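Local atomic coordinates of cytochrome C (Thioalkalivibrio paradoxus ARh 1, PDB entry 5N1T), a protein that probably carries electrons through its covalently bound heme c, as the cytochrome partner of a flavin-binding sulfide dehydrogenase subunit. Residues L34-Y39 / S94-I99. Numbering follows the deposited sequence.
With HEC (heme c), chain F.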
loop_
_atom_site.group_PDB
_atom_site.type_symbol
_atom_site.label_atom_id
_atom_site.label_comp_id
_atom_site.label_asym_id
_atom_site.label_seq_id
_atom_site.Cartn_x
_atom_site.Cartn_y
_atom_site.Cartn_z
ATOM N N LEU B 34 28.799 11.396 -16.229
ATOM C CA LEU B 34 28.345 12.652 -15.611
ATOM C C LEU B 34 27.114 13.150 -16.312
ATOM O O LEU B 34 26.181 13.629 -15.654
ATOM C CB LEU B 34 29.424 13.732 -15.617
ATOM C CG LEU B 34 30.603 13.531 -14.663
ATOM C CD1 LEU B 34 31.705 14.490 -15.060
ATOM C CD2 LEU B 34 30.264 13.696 -13.179
ATOM N N ALA B 35 27.098 12.975 -17.637
ATOM C CA ALA B 35 26.035 13.488 -18.490
ATOM C C ALA B 35 24.838 12.536 -18.623
ATOM O O ALA B 35 23.685 12.988 -18.624
ATOM C CB ALA B 35 26.606 13.829 -19.855
ATOM N N GLY B 36 25.111 11.230 -18.721
ATOM C CA GLY B 36 24.085 10.180 -18.944
ATOM C C GLY B 36 22.803 10.292 -18.113
ATOM O O GLY B 36 21.678 10.044 -18.620
ATOM N N ASN B 37 22.988 10.694 -16.848
ATOM C CA ASN B 37 21.912 10.814 -15.897
ATOM C C ASN B 37 20.926 11.919 -16.258
ATOM O O ASN B 37 19.731 11.822 -15.963
ATOM C CB ASN B 37 22.490 10.956 -14.486
ATOM C CG ASN B 37 23.001 9.625 -13.932
ATOM O OD1 ASN B 37 22.236 8.675 -13.772
ATOM N ND2 ASN B 37 24.291 9.554 -13.633
ATOM N N CYS B 38 21.409 12.944 -16.939
ATOM C CA CYS B 38 20.540 14.027 -17.410
ATOM C C CYS B 38 19.509 13.519 -18.379
ATOM O O CYS B 38 18.397 14.039 -18.422
ATOM C CB CYS B 38 21.353 15.129 -18.093
ATOM S SG CYS B 38 22.790 15.627 -17.132
ATOM N N TYR B 39 19.868 12.495 -19.147
ATOM C CA TYR B 39 18.927 11.952 -20.113
ATOM C C TYR B 39 17.798 11.219 -19.409
ATOM O O TYR B 39 16.707 11.111 -19.953
ATOM C CB TYR B 39 19.610 11.085 -21.185
ATOM C CG TYR B 39 20.826 11.733 -21.874
ATOM C CD1 TYR B 39 20.778 13.051 -22.347
ATOM C CD2 TYR B 39 22.030 11.004 -22.069
ATOM C CE1 TYR B 39 21.883 13.631 -22.959
ATOM C CE2 TYR B 39 23.136 11.584 -22.696
ATOM C CZ TYR B 39 23.056 12.899 -23.140
ATOM O OH TYR B 39 24.146 13.506 -23.762
ATOM N N SER B 94 32.254 19.654 -17.888
ATOM C CA SER B 94 32.254 18.371 -18.617
ATOM C C SER B 94 30.854 18.016 -19.133
ATOM O O SER B 94 30.684 17.671 -20.300
ATOM C CB SER B 94 32.775 17.226 -17.750
ATOM O OG SER B 94 34.168 17.050 -17.846
ATOM N N ILE B 95 29.858 18.118 -18.259
ATOM C CA ILE B 95 28.468 17.780 -18.581
ATOM C C ILE B 95 27.990 18.677 -19.718
ATOM O O ILE B 95 27.398 18.200 -20.709
ATOM C CB ILE B 95 27.558 17.928 -17.330
ATOM C CG1 ILE B 95 27.809 16.796 -16.364
ATOM C CG2 ILE B 95 26.068 17.948 -17.667
ATOM C CD1 ILE B 95 27.602 17.230 -14.932
ATOM N N ALA B 96 28.276 19.971 -19.557
ATOM C CA ALA B 96 27.866 20.992 -20.510
ATOM C C ALA B 96 28.394 20.628 -21.918
ATOM O O ALA B 96 27.602 20.388 -22.841
ATOM C CB ALA B 96 28.346 22.362 -20.039
ATOM N N GLN B 97 29.720 20.515 -22.031
ATOM C CA GLN B 97 30.415 20.103 -23.246
ATOM C C GLN B 97 29.772 18.866 -23.883
ATOM O O GLN B 97 29.219 18.945 -24.985
ATOM C CB GLN B 97 31.890 19.820 -22.922
ATOM C CG GLN B 97 32.814 19.798 -24.131
ATOM C CD GLN B 97 34.040 18.924 -23.918
ATOM O OE1 GLN B 97 34.306 18.009 -24.700
ATOM N NE2 GLN B 97 34.790 19.198 -22.856
ATOM N N HIS B 98 29.828 17.748 -23.159
ATOM C CA HIS B 98 29.342 16.459 -23.632
ATOM C C HIS B 98 27.897 16.452 -24.185
ATOM O O HIS B 98 27.641 15.823 -25.222
ATOM C CB HIS B 98 29.542 15.403 -22.540
ATOM C CG HIS B 98 29.307 14.003 -23.004
ATOM N ND1 HIS B 98 30.341 13.121 -23.252
ATOM C CD2 HIS B 98 28.153 13.329 -23.261
ATOM C CE1 HIS B 98 29.829 11.963 -23.645
ATOM N NE2 HIS B 98 28.505 12.064 -23.665
ATOM N N ILE B 99 26.972 17.162 -23.543
ATOM C CA ILE B 99 25.595 17.198 -24.061
ATOM C C ILE B 99 25.504 17.949 -25.399
ATOM O O ILE B 99 24.938 17.422 -26.355
ATOM C CB ILE B 99 24.553 17.641 -23.002
ATOM C CG1 ILE B 99 24.397 16.537 -21.951
ATOM C CG2 ILE B 99 23.195 17.912 -23.628
ATOM C CD1 ILE B 99 23.942 17.051 -20.602
HETATM FE FE HEC F . 17.461 19.242 -15.817
HETATM C CHA HEC F . 15.641 22.165 -16.329
HETATM C CHB HEC F . 20.047 20.561 -17.565
HETATM C CHC HEC F . 19.495 16.594 -14.780
HETATM C CHD HEC F . 14.754 17.761 -14.466
HETATM N NA HEC F . 17.778 21.070 -16.765
HETATM C C1A HEC F . 16.968 22.119 -16.929
HETATM C C2A HEC F . 17.514 23.256 -17.722
HETATM C C3A HEC F . 18.848 22.767 -18.076
HETATM C C4A HEC F . 18.877 21.433 -17.434
HETATM C CMA HEC F . 19.950 23.407 -18.862
HETATM C CAA HEC F . 16.837 24.557 -18.078
HETATM C CBA HEC F . 16.153 24.210 -19.403
HETATM C CGA HEC F . 15.462 25.368 -20.110
HETATM O O1A HEC F . 15.192 26.427 -19.505
HETATM O O2A HEC F . 15.156 25.225 -21.316
HETATM N NB HEC F . 19.448 18.675 -16.107
HETATM C C1B HEC F . 20.350 19.337 -16.865
HETATM C C2B HEC F . 21.698 18.755 -16.962
HETATM C C3B HEC F . 21.576 17.578 -16.110
HETATM C C4B HEC F . 20.139 17.600 -15.637
HETATM C CMB HEC F . 22.922 19.242 -17.686
HETATM C CAB HEC F . 22.773 16.720 -15.911
HETATM C CBB HEC F . 22.891 15.494 -15.093
HETATM N NC HEC F . 17.178 17.442 -14.796
HETATM C C1C HEC F . 18.058 16.464 -14.483
HETATM C C2C HEC F . 17.476 15.290 -13.758
HETATM C C3C HEC F . 16.049 15.690 -13.661
HETATM C C4C HEC F . 15.995 16.995 -14.340
HETATM C CMC HEC F . 18.203 14.071 -13.271
HETATM C CAC HEC F . 14.816 15.043 -13.120
HETATM C CBC HEC F . 14.755 13.768 -12.371
HETATM N ND HEC F . 15.532 19.866 -15.454
HETATM C C1D HEC F . 14.574 19.170 -14.855
HETATM C C2D HEC F . 13.288 19.889 -14.692
HETATM C C3D HEC F . 13.572 21.210 -15.273
HETATM C C4D HEC F . 14.973 21.057 -15.683
HETATM C CMD HEC F . 12.000 19.405 -14.121
HETATM C CAD HEC F . 12.699 22.418 -15.390
HETATM C CBD HEC F . 13.244 23.317 -14.285
HETATM C CGD HEC F . 12.730 23.019 -12.891
HETATM O O1D HEC F . 11.516 23.183 -12.634
HETATM O O2D HEC F . 13.550 22.642 -12.024
#
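Ile95, Ile99 and Leu34 bury the most surface where segments 34-39 and 94-99 meet. Ile95 packs against Leu34 and Cys38 of helix 29-42. Ile95 CG1 is 3.5 Å from Leu34 CB, and Ile95 CG2 is 4.1 Å from Cys38 SG. Leu34 also reaches Ser94, with Leu34 CD1 4.0 Å from Ser94 CB. One turn on from Ile95, Ile99 packs its CG1 3.5 Å from Tyr39 OH and 4.1 Å from Ala35 CB. Ile99 CD1 is 3.9 Å from Cys38 SG. The axes of the two short segments cross at -65° and approach to 9.1 Å. Small Ala35 lets the backbones draw close, with its CA 4.9 Å from Ile95 CA. This is the crossing of N- and C-terminal helices that marks the cytochrome c fold. Helix 29-42 carries the heme attachment motif, Cys38 and Cys41 followed by the axial ligand His42. Cys38 SG is bonded covalently to the heme. Ile95 CG2, 3.4 Å from heme CMB, and Ile99 CD1, 3.8 Å from the same methyl, extend the apolar wall beside that thioether. Away from this wall, Asn37 hydrogen-bonds to Ser341 and Ser363 of the flavin-binding subunit.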